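Local atomic coordinates of endoglucanase (Clostridium thermocellum, PDB entry 2YIK), a protein that probably hydrolyses internal beta-1,4-glucosidic linkages of cellulose. Residues Q366-D370 with I402-Y406. Sequence-based numbering, arbitrary orientation.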
ATOM      1  N   GLN A 366      -0.171 -21.656   0.898  1.00 24.67           N
ATOM      2  CA  GLN A 366       0.740 -22.614   1.505  1.00 26.63           C
ATOM      3  C   GLN A 366       1.822 -22.906   0.463  1.00 26.92           C
ATOM      4  O   GLN A 366       2.997 -23.069   0.797  1.00 26.80           O
ATOM      5  CB  GLN A 366       0.013 -23.905   1.895  1.00 27.01           C
ATOM      6  CG  GLN A 366       0.921 -24.912   2.593  1.00 33.13           C
ATOM      7  CD  GLN A 366       0.241 -26.243   2.885  1.00 35.69           C
ATOM      8  OE1 GLN A 366       0.895 -27.210   3.274  1.00 39.15           O
ATOM      9  NE2 GLN A 366      -1.071 -26.295   2.699  1.00 36.11           N
ATOM     10  N   ASP A 367       1.415 -22.961  -0.804  1.00 26.59           N
ATOM     11  CA  ASP A 367       2.348 -23.203  -1.904  1.00 25.58           C
ATOM     12  C   ASP A 367       3.299 -22.019  -2.069  1.00 26.81           C
ATOM     13  O   ASP A 367       4.488 -22.194  -2.322  1.00 26.50           O
ATOM     14  CB  ASP A 367       1.593 -23.417  -3.218  1.00 25.95           C
ATOM     15  CG  ASP A 367       0.911 -24.766  -3.288  1.00 27.60           C
ATOM     16  OD1 ASP A 367       1.070 -25.567  -2.343  1.00 29.02           O
ATOM     17  OD2 ASP A 367       0.219 -25.032  -4.292  1.00 28.31           O
ATOM     18  N   LEU A 368       2.758 -20.812  -1.942  1.00 24.85           N
ATOM     19  CA  LEU A 368       3.552 -19.597  -2.067  1.00 23.63           C
ATOM     20  C   LEU A 368       4.610 -19.567  -0.969  1.00 23.80           C
ATOM     21  O   LEU A 368       5.786 -19.297  -1.219  1.00 24.46           O
ATOM     22  CB  LEU A 368       2.655 -18.368  -1.933  1.00 22.12           C
ATOM     23  CG  LEU A 368       3.353 -17.012  -1.842  1.00 20.89           C
ATOM     24  CD1 LEU A 368       4.050 -16.698  -3.168  1.00 20.86           C
ATOM     25  CD2 LEU A 368       2.319 -15.939  -1.487  1.00 20.70           C
ATOM     26  N   LEU A 369       4.173 -19.854   0.253  1.00 23.63           N
ATOM     27  CA  LEU A 369       5.063 -19.853   1.401  1.00 24.48           C
ATOM     28  C   LEU A 369       6.106 -20.966   1.380  1.00 24.05           C
ATOM     29  O   LEU A 369       7.233 -20.758   1.824  1.00 24.09           O
ATOM     30  CB  LEU A 369       4.242 -19.897   2.696  1.00 23.41           C
ATOM     31  CG  LEU A 369       3.479 -18.598   2.982  1.00 24.61           C
ATOM     32  CD1 LEU A 369       2.591 -18.777   4.206  1.00 22.98           C
ATOM     33  CD2 LEU A 369       4.467 -17.455   3.203  1.00 23.98           C
ATOM     34  N   ASP A 370       5.740 -22.143   0.879  1.00 24.56           N
ATOM     35  CA  ASP A 370       6.709 -23.237   0.796  1.00 26.70           C
ATOM     36  C   ASP A 370       7.788 -22.812  -0.190  1.00 26.35           C
ATOM     37  O   ASP A 370       8.964 -23.124  -0.023  1.00 26.36           O
ATOM     38  CB  ASP A 370       6.069 -24.529   0.279  1.00 26.02           C
ATOM     39  CG  ASP A 370       5.226 -25.232   1.328  1.00 30.36           C
ATOM     40  OD1 ASP A 370       5.447 -25.001   2.538  1.00 29.89           O
ATOM     41  OD2 ASP A 370       4.349 -26.030   0.938  1.00 31.46           O
ATOM     42  N   ILE A 402       2.667 -12.265   4.666  1.00 23.97           N
ATOM     43  CA  ILE A 402       1.820 -13.413   4.336  1.00 24.16           C
ATOM     44  C   ILE A 402       2.148 -14.583   5.254  1.00 24.20           C
ATOM     45  O   ILE A 402       1.257 -15.292   5.706  1.00 23.56           O
ATOM     46  CB  ILE A 402       1.999 -13.871   2.863  1.00 24.48           C
ATOM     47  CG1 ILE A 402       1.593 -12.739   1.914  1.00 27.34           C
ATOM     48  CG2 ILE A 402       1.186 -15.145   2.604  1.00 23.76           C
ATOM     49  CD1 ILE A 402       0.150 -12.377   1.994  1.00 31.89           C
ATOM     50  N   ALA A 403       3.431 -14.778   5.534  1.00 23.62           N
ATOM     51  CA  ALA A 403       3.851 -15.870   6.406  1.00 23.12           C
ATOM     52  C   ALA A 403       3.244 -15.733   7.807  1.00 24.36           C
ATOM     53  O   ALA A 403       2.760 -16.708   8.383  1.00 22.97           O
ATOM     54  CB  ALA A 403       5.371 -15.900   6.502  1.00 23.17           C
ATOM     55  N   LEU A 404       3.277 -14.516   8.343  1.00 23.79           N
ATOM     56  CA  LEU A 404       2.754 -14.235   9.677  1.00 24.70           C
ATOM     57  C   LEU A 404       1.224 -14.294   9.732  1.00 24.67           C
ATOM     58  O   LEU A 404       0.651 -14.696  10.740  1.00 24.26           O
ATOM     59  CB  LEU A 404       3.279 -12.876  10.142  1.00 21.73           C
ATOM     60  CG  LEU A 404       4.816 -12.896  10.229  1.00 21.40           C
ATOM     61  CD1 LEU A 404       5.386 -11.494  10.114  1.00 18.77           C
ATOM     62  CD2 LEU A 404       5.229 -13.560  11.535  1.00 18.92           C
ATOM     63  N   VAL A 405       0.569 -13.902   8.643  1.00 25.58           N
ATOM     64  CA  VAL A 405      -0.886 -13.953   8.577  1.00 24.74           C
ATOM     65  C   VAL A 405      -1.341 -15.423   8.523  1.00 25.85           C
ATOM     66  O   VAL A 405      -2.332 -15.806   9.150  1.00 25.04           O
ATOM     67  CB  VAL A 405      -1.413 -13.187   7.331  1.00 24.87           C
ATOM     68  CG1 VAL A 405      -2.864 -13.571   7.043  1.00 21.82           C
ATOM     69  CG2 VAL A 405      -1.303 -11.687   7.571  1.00 23.01           C
ATOM     70  N   TYR A 406      -0.603 -16.248   7.785  1.00 25.35           N
ATOM     71  CA  TYR A 406      -0.942 -17.665   7.673  1.00 25.63           C
ATOM     72  C   TYR A 406      -0.857 -18.335   9.044  1.00 26.18           C
ATOM     73  O   TYR A 406      -1.761 -19.080   9.437  1.00 25.19           O
ATOM     74  CB  TYR A 406       0.009 -18.383   6.710  1.00 24.40           C
ATOM     75  CG  TYR A 406      -0.330 -19.844   6.495  1.00 23.19           C
ATOM     76  CD1 TYR A 406       0.119 -20.824   7.380  1.00 24.26           C
ATOM     77  CD2 TYR A 406      -1.110 -20.244   5.413  1.00 21.89           C
ATOM     78  CE1 TYR A 406      -0.202 -22.165   7.193  1.00 24.25           C
ATOM     79  CE2 TYR A 406      -1.433 -21.581   5.212  1.00 21.80           C
ATOM     80  CZ  TYR A 406      -0.976 -22.537   6.103  1.00 25.04           C
ATOM     81  OH  TYR A 406      -1.267 -23.867   5.896  1.00 24.58           O
TER
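The carbonyl oxygen Ile402 O accepts the helical bond from Tyr406 N at 2.9 Å, and on the same oxygen rests an apolar neighbour, Leu369 CD1, at 4.0 Å. The pair illustrates how two helices of a mainly helical catalytic domain, here the (alpha/alpha)6 barrel fold of glycoside hydrolase family 9, can pack without any hydrogen bond between these segments: the backbone bonds stay within each helix, and the contact is mainly apolar. The axes of the short segments approach to 10.5 Å at their closest, with their N-to-C directions 129° from one another, nearer antiparallel than parallel.

Leu369 has the largest share of the contact, dividing its two methyls over the facing helix. CD2 presses on the backbone at Ala403 CA, 3.6 Å away, and also meets Ala403 CB at 3.8 Å; consistent with the small Ala403 side chain, the leucine comes close to the main chain. On its flank, CD2 meets Ile402 CG2 at 4.1 Å, while the other end of the isoleucine leads away, and the side chain also packs on Trp136 of helix 124-140 and Cys327 of helix 322-336. Leu368 CD2 touches the same CG2 more loosely. The other branch of Leu369, CD1, lies 3.6 Å from Tyr406 CB and reaches the root of the ring at an oblique angle.

Beyond the leucine, the ring of Tyr406 is set by CG lying anti to the backbone N (chi1 -177°), which extends it toward Gln366. Further aromatic groups surround it: His410 stacks on it, and Trp362 and Tyr417 make edge-to-face contacts. Tyr417 ties back to the first helix by a hydrogen bond to Asp370 OD1. The amide of Gln366 is inclined 48° to the phenol ring, and its NE2 stays 4.0 Å from Tyr406 OH, too far for a hydrogen bond.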